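Local coordinates for protein Nrps/pks (Streptomyces albus, PDB 4OPF) that is a ketosynthase domain of the AT-less oxazolomycin synthase that probably accepts the growing polyketide chain, perhaps without extending it, at residues Val179-Pro191 / Pro223-Leu235. Sequence-based numbering, arbitrary orientation.
Sequences VEAAVVAGVTLLP and PAEGVGVLLLKPL
Strands 181-188 and 226-234 pair antiparallel as neighbours in the five-stranded mixed sheet of the ketosynthase's N-terminal half, between strand 107-112 and strand 9-17. Four hydrogen-bonded pairs, Ala182-Leu232, Val184-Leu230, Gly186-Gly228 and Thr188-Gly226, each give two reciprocal backbone bonds; Leu230 N to Val184 O, at 2.8 Å and 174° at the hydrogen, is nearly straight. CA atoms come nearer in the non-hydrogen-bonded pairs, 4.2 Å for Ala185 and Val229. On the face carrying Val183, Ala185, Val187, Val227, Val229 and Leu231, CG1 of Val229, anti to the backbone N (chi1 -176°), meets Val183 CG1 at 3.7 Å, while its other methyl, CG2, lies 3.9 Å from Ala185 CB. Helix 79-95 packs here through Leu84 on Ala185 and Leu83 on Val227. The other face carries Val184 and Leu232, which pack diagonally, Val184 CG2 to Leu232 CD1 3.8 Å; helix 162-175 lies against them through Ala170 and Leu167. Gly186, Gly228 and Gly226 add no side chains to this face. Beyond the strand ends, Glu225 reaches across so that OE2, through its anti lone pair, accepts the backbone N-H of Leu190 at 2.8 Å. Leu57 N donates to OE1, so both carboxylate oxygens are held, and Leu189 CD2 packs 3.6 Å from Glu225 CD. The chain leaving strand 181-188 is thereby tied to the one entering strand 226-234. Strand order 3-2-4-5-1, with strand 226-234 antiparallel to both neighbours, marks the N-terminal half of the layered alpha-beta-alpha-beta-alpha thiolase fold of ketosynthases.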
loop_
_atom_site.group_PDB
_atom_site.type_symbol
_atom_site.label_atom_id
_atom_site.label_comp_id
_atom_site.label_asym_id
_atom_site.label_seq_id
_atom_site.Cartn_x
_atom_site.Cartn_y
_atom_site.Cartn_z
ATOM N N VAL A 179 -8.917 10.578 0.948
ATOM C CA VAL A 179 -9.762 10.237 2.104
ATOM C C VAL A 179 -9.892 11.478 2.976
ATOM O O VAL A 179 -8.988 12.331 2.989
ATOM C CB VAL A 179 -9.166 9.081 2.912
ATOM C CG1 VAL A 179 -9.057 7.841 2.056
ATOM C CG2 VAL A 179 -7.773 9.413 3.457
ATOM N N GLU A 180 -10.986 11.572 3.686
ATOM C CA GLU A 180 -11.145 12.596 4.719
ATOM C C GLU A 180 -10.544 12.169 6.063
ATOM O O GLU A 180 -10.300 13.006 6.934
ATOM C CB GLU A 180 -12.616 12.981 4.885
ATOM C CG GLU A 180 -13.465 11.867 5.460
ATOM C CD GLU A 180 -14.796 12.320 6.071
ATOM O OE1 GLU A 180 -15.740 12.603 5.302
ATOM O OE2 GLU A 180 -14.895 12.336 7.337
ATOM N N ALA A 181 -10.328 10.874 6.254
ATOM C CA ALA A 181 -9.779 10.398 7.493
ATOM C C ALA A 181 -9.294 9.011 7.252
ATOM O O ALA A 181 -9.609 8.426 6.227
ATOM C CB ALA A 181 -10.852 10.422 8.577
ATOM N N ALA A 182 -8.487 8.504 8.161
ATOM C CA ALA A 182 -7.850 7.197 8.007
ATOM C C ALA A 182 -7.719 6.447 9.328
ATOM O O ALA A 182 -7.367 7.031 10.372
ATOM C CB ALA A 182 -6.466 7.360 7.427
ATOM N N VAL A 183 -7.999 5.165 9.282
ATOM C CA VAL A 183 -7.722 4.301 10.381
ATOM C C VAL A 183 -6.388 3.626 10.050
ATOM O O VAL A 183 -6.225 3.062 8.954
ATOM C CB VAL A 183 -8.805 3.210 10.479
ATOM C CG1 VAL A 183 -8.412 2.158 11.467
ATOM C CG2 VAL A 183 -10.153 3.788 10.826
ATOM N N VAL A 184 -5.452 3.646 10.977
ATOM C CA VAL A 184 -4.161 2.987 10.805
ATOM C C VAL A 184 -3.985 2.061 11.997
ATOM O O VAL A 184 -4.157 2.467 13.128
ATOM C CB VAL A 184 -3.038 4.026 10.791
ATOM C CG1 VAL A 184 -1.646 3.413 10.789
ATOM C CG2 VAL A 184 -3.165 4.856 9.551
ATOM N N ALA A 185 -3.621 0.814 11.754
ATOM C CA ALA A 185 -3.495 -0.145 12.812
ATOM C C ALA A 185 -2.293 -1.022 12.569
ATOM O O ALA A 185 -1.854 -1.207 11.449
ATOM C CB ALA A 185 -4.707 -1.067 12.853
ATOM N N GLY A 186 -1.867 -1.654 13.637
ATOM C CA GLY A 186 -0.902 -2.745 13.570
ATOM C C GLY A 186 -1.382 -3.809 14.512
ATOM O O GLY A 186 -1.904 -3.495 15.580
ATOM N N VAL A 187 -1.174 -5.064 14.145
ATOM C CA VAL A 187 -1.638 -6.164 14.959
ATOM C C VAL A 187 -0.700 -7.368 14.813
ATOM O O VAL A 187 -0.226 -7.677 13.722
ATOM C CB VAL A 187 -3.096 -6.586 14.589
ATOM C CG1 VAL A 187 -3.181 -7.171 13.181
ATOM C CG2 VAL A 187 -3.657 -7.577 15.566
ATOM N N THR A 188 -0.451 -8.043 15.933
ATOM C CA THR A 188 0.202 -9.358 15.936
ATOM C C THR A 188 -0.336 -10.173 17.059
ATOM O O THR A 188 -0.341 -9.727 18.188
ATOM C CB THR A 188 1.721 -9.268 16.185
ATOM O OG1 THR A 188 2.344 -8.596 15.101
ATOM C CG2 THR A 188 2.346 -10.666 16.330
ATOM N N LEU A 189 -0.810 -11.358 16.736
ATOM C CA LEU A 189 -1.045 -12.399 17.704
ATOM C C LEU A 189 -0.170 -13.589 17.287
ATOM O O LEU A 189 0.010 -13.851 16.104
ATOM C CB LEU A 189 -2.501 -12.842 17.713
ATOM C CG LEU A 189 -3.464 -11.824 18.337
ATOM C CD1 LEU A 189 -4.900 -12.354 18.267
ATOM C CD2 LEU A 189 -3.113 -11.538 19.791
ATOM N N LEU A 190 0.368 -14.305 18.255
ATOM C CA LEU A 190 1.241 -15.419 17.941
ATOM C C LEU A 190 0.422 -16.639 17.645
ATOM O O LEU A 190 -0.578 -16.845 18.296
ATOM C CB LEU A 190 2.208 -15.687 19.106
ATOM C CG LEU A 190 3.200 -14.530 19.273
ATOM C CD1 LEU A 190 4.242 -14.817 20.325
ATOM C CD2 LEU A 190 3.875 -14.198 17.960
ATOM N N PRO A 191 0.827 -17.422 16.630
ATOM C CA PRO A 191 0.311 -18.792 16.406
ATOM C C PRO A 191 0.655 -19.752 17.546
ATOM O O PRO A 191 -0.245 -20.208 18.233
ATOM C CB PRO A 191 1.025 -19.240 15.121
ATOM C CG PRO A 191 1.485 -17.981 14.445
ATOM C CD PRO A 191 1.738 -16.993 15.547
ATOM N N PRO A 223 9.560 -12.612 21.095
ATOM C CA PRO A 223 8.385 -12.253 20.304
ATOM C C PRO A 223 7.209 -11.978 21.232
ATOM O O PRO A 223 7.088 -12.595 22.303
ATOM C CB PRO A 223 8.134 -13.490 19.433
ATOM C CG PRO A 223 9.455 -14.196 19.378
ATOM C CD PRO A 223 10.044 -13.970 20.764
ATOM N N ALA A 224 6.413 -10.992 20.835
ATOM C CA ALA A 224 5.317 -10.505 21.622
ATOM C C ALA A 224 4.079 -10.221 20.745
ATOM O O ALA A 224 4.156 -10.125 19.532
ATOM C CB ALA A 224 5.726 -9.232 22.314
ATOM N N GLU A 225 2.972 -10.012 21.409
ATOM C CA GLU A 225 1.708 -9.719 20.786
ATOM C C GLU A 225 1.458 -8.261 21.006
ATOM O O GLU A 225 2.097 -7.621 21.843
ATOM C CB GLU A 225 0.622 -10.574 21.397
ATOM C CG GLU A 225 0.854 -12.027 21.093
ATOM C CD GLU A 225 -0.289 -12.915 21.561
ATOM O OE1 GLU A 225 -0.891 -12.650 22.648
ATOM O OE2 GLU A 225 -0.573 -13.895 20.830
ATOM N N GLY A 226 0.549 -7.725 20.216
ATOM C CA GLY A 226 0.098 -6.364 20.407
ATOM C C GLY A 226 -0.877 -5.915 19.335
ATOM O O GLY A 226 -0.960 -6.505 18.250
ATOM N N VAL A 227 -1.597 -4.851 19.654
ATOM C CA VAL A 227 -2.484 -4.173 18.713
ATOM C C VAL A 227 -2.607 -2.699 19.076
ATOM O O VAL A 227 -2.666 -2.303 20.250
ATOM C CB VAL A 227 -3.880 -4.864 18.662
ATOM C CG1 VAL A 227 -4.522 -4.890 20.024
ATOM C CG2 VAL A 227 -4.846 -4.221 17.656
ATOM N N GLY A 228 -2.653 -1.887 18.038
ATOM C CA GLY A 228 -2.848 -0.453 18.185
ATOM C C GLY A 228 -3.609 0.078 17.005
ATOM O O GLY A 228 -3.426 -0.386 15.866
ATOM N N VAL A 229 -4.495 1.022 17.268
ATOM C CA VAL A 229 -5.260 1.680 16.216
ATOM C C VAL A 229 -5.263 3.177 16.423
ATOM O O VAL A 229 -5.492 3.646 17.556
ATOM C CB VAL A 229 -6.717 1.175 16.202
ATOM C CG1 VAL A 229 -7.463 1.785 15.058
ATOM C CG2 VAL A 229 -6.752 -0.363 16.131
ATOM N N LEU A 230 -4.983 3.918 15.347
ATOM C CA LEU A 230 -5.076 5.412 15.311
ATOM C C LEU A 230 -6.168 5.837 14.356
ATOM O O LEU A 230 -6.343 5.205 13.296
ATOM C CB LEU A 230 -3.797 6.016 14.772
ATOM C CG LEU A 230 -2.537 5.531 15.443
ATOM C CD1 LEU A 230 -1.367 6.155 14.743
ATOM C CD2 LEU A 230 -2.545 5.875 16.934
ATOM N N LEU A 231 -6.906 6.875 14.723
ATOM C CA LEU A 231 -7.756 7.560 13.776
ATOM C C LEU A 231 -7.075 8.894 13.448
ATOM O O LEU A 231 -6.751 9.668 14.357
ATOM C CB LEU A 231 -9.181 7.740 14.318
ATOM C CG LEU A 231 -10.170 8.508 13.399
ATOM C CD1 LEU A 231 -10.542 7.759 12.145
ATOM C CD2 LEU A 231 -11.467 8.846 14.107
ATOM N N LEU A 232 -6.913 9.165 12.158
ATOM C CA LEU A 232 -6.231 10.336 11.630
ATOM C C LEU A 232 -7.099 11.199 10.750
ATOM O O LEU A 232 -7.905 10.694 9.964
ATOM C CB LEU A 232 -5.079 9.889 10.785
ATOM C CG LEU A 232 -4.108 8.888 11.381
ATOM C CD1 LEU A 232 -3.008 8.548 10.398
ATOM C CD2 LEU A 232 -3.472 9.398 12.656
ATOM N N LYS A 233 -6.902 12.495 10.838
ATOM C CA LYS A 233 -7.555 13.480 9.957
ATOM C C LYS A 233 -6.551 14.620 9.658
ATOM O O LYS A 233 -5.679 14.897 10.471
ATOM C CB LYS A 233 -8.714 14.146 10.682
ATOM C CG LYS A 233 -9.929 13.289 10.883
ATOM C CD LYS A 233 -11.029 13.963 11.708
ATOM C CE LYS A 233 -11.682 15.107 10.971
ATOM N NZ LYS A 233 -13.059 15.260 11.527
ATOM N N PRO A 234 -6.762 15.358 8.593
ATOM C CA PRO A 234 -5.931 16.548 8.370
ATOM C C PRO A 234 -6.109 17.520 9.551
ATOM O O PRO A 234 -7.239 17.680 10.067
ATOM C CB PRO A 234 -6.540 17.152 7.086
ATOM C CG PRO A 234 -7.273 16.007 6.412
ATOM C CD PRO A 234 -7.822 15.225 7.580
ATOM N N LEU A 235 -5.020 18.095 10.030
ATOM C CA LEU A 235 -5.088 18.981 11.217
ATOM C C LEU A 235 -6.106 20.117 11.086
ATOM O O LEU A 235 -6.861 20.375 12.016
ATOM C CB LEU A 235 -3.734 19.561 11.539
ATOM C CG LEU A 235 -3.640 20.506 12.740
ATOM C CD1 LEU A 235 -4.095 19.824 14.024
ATOM C CD2 LEU A 235 -2.204 21.030 12.937
#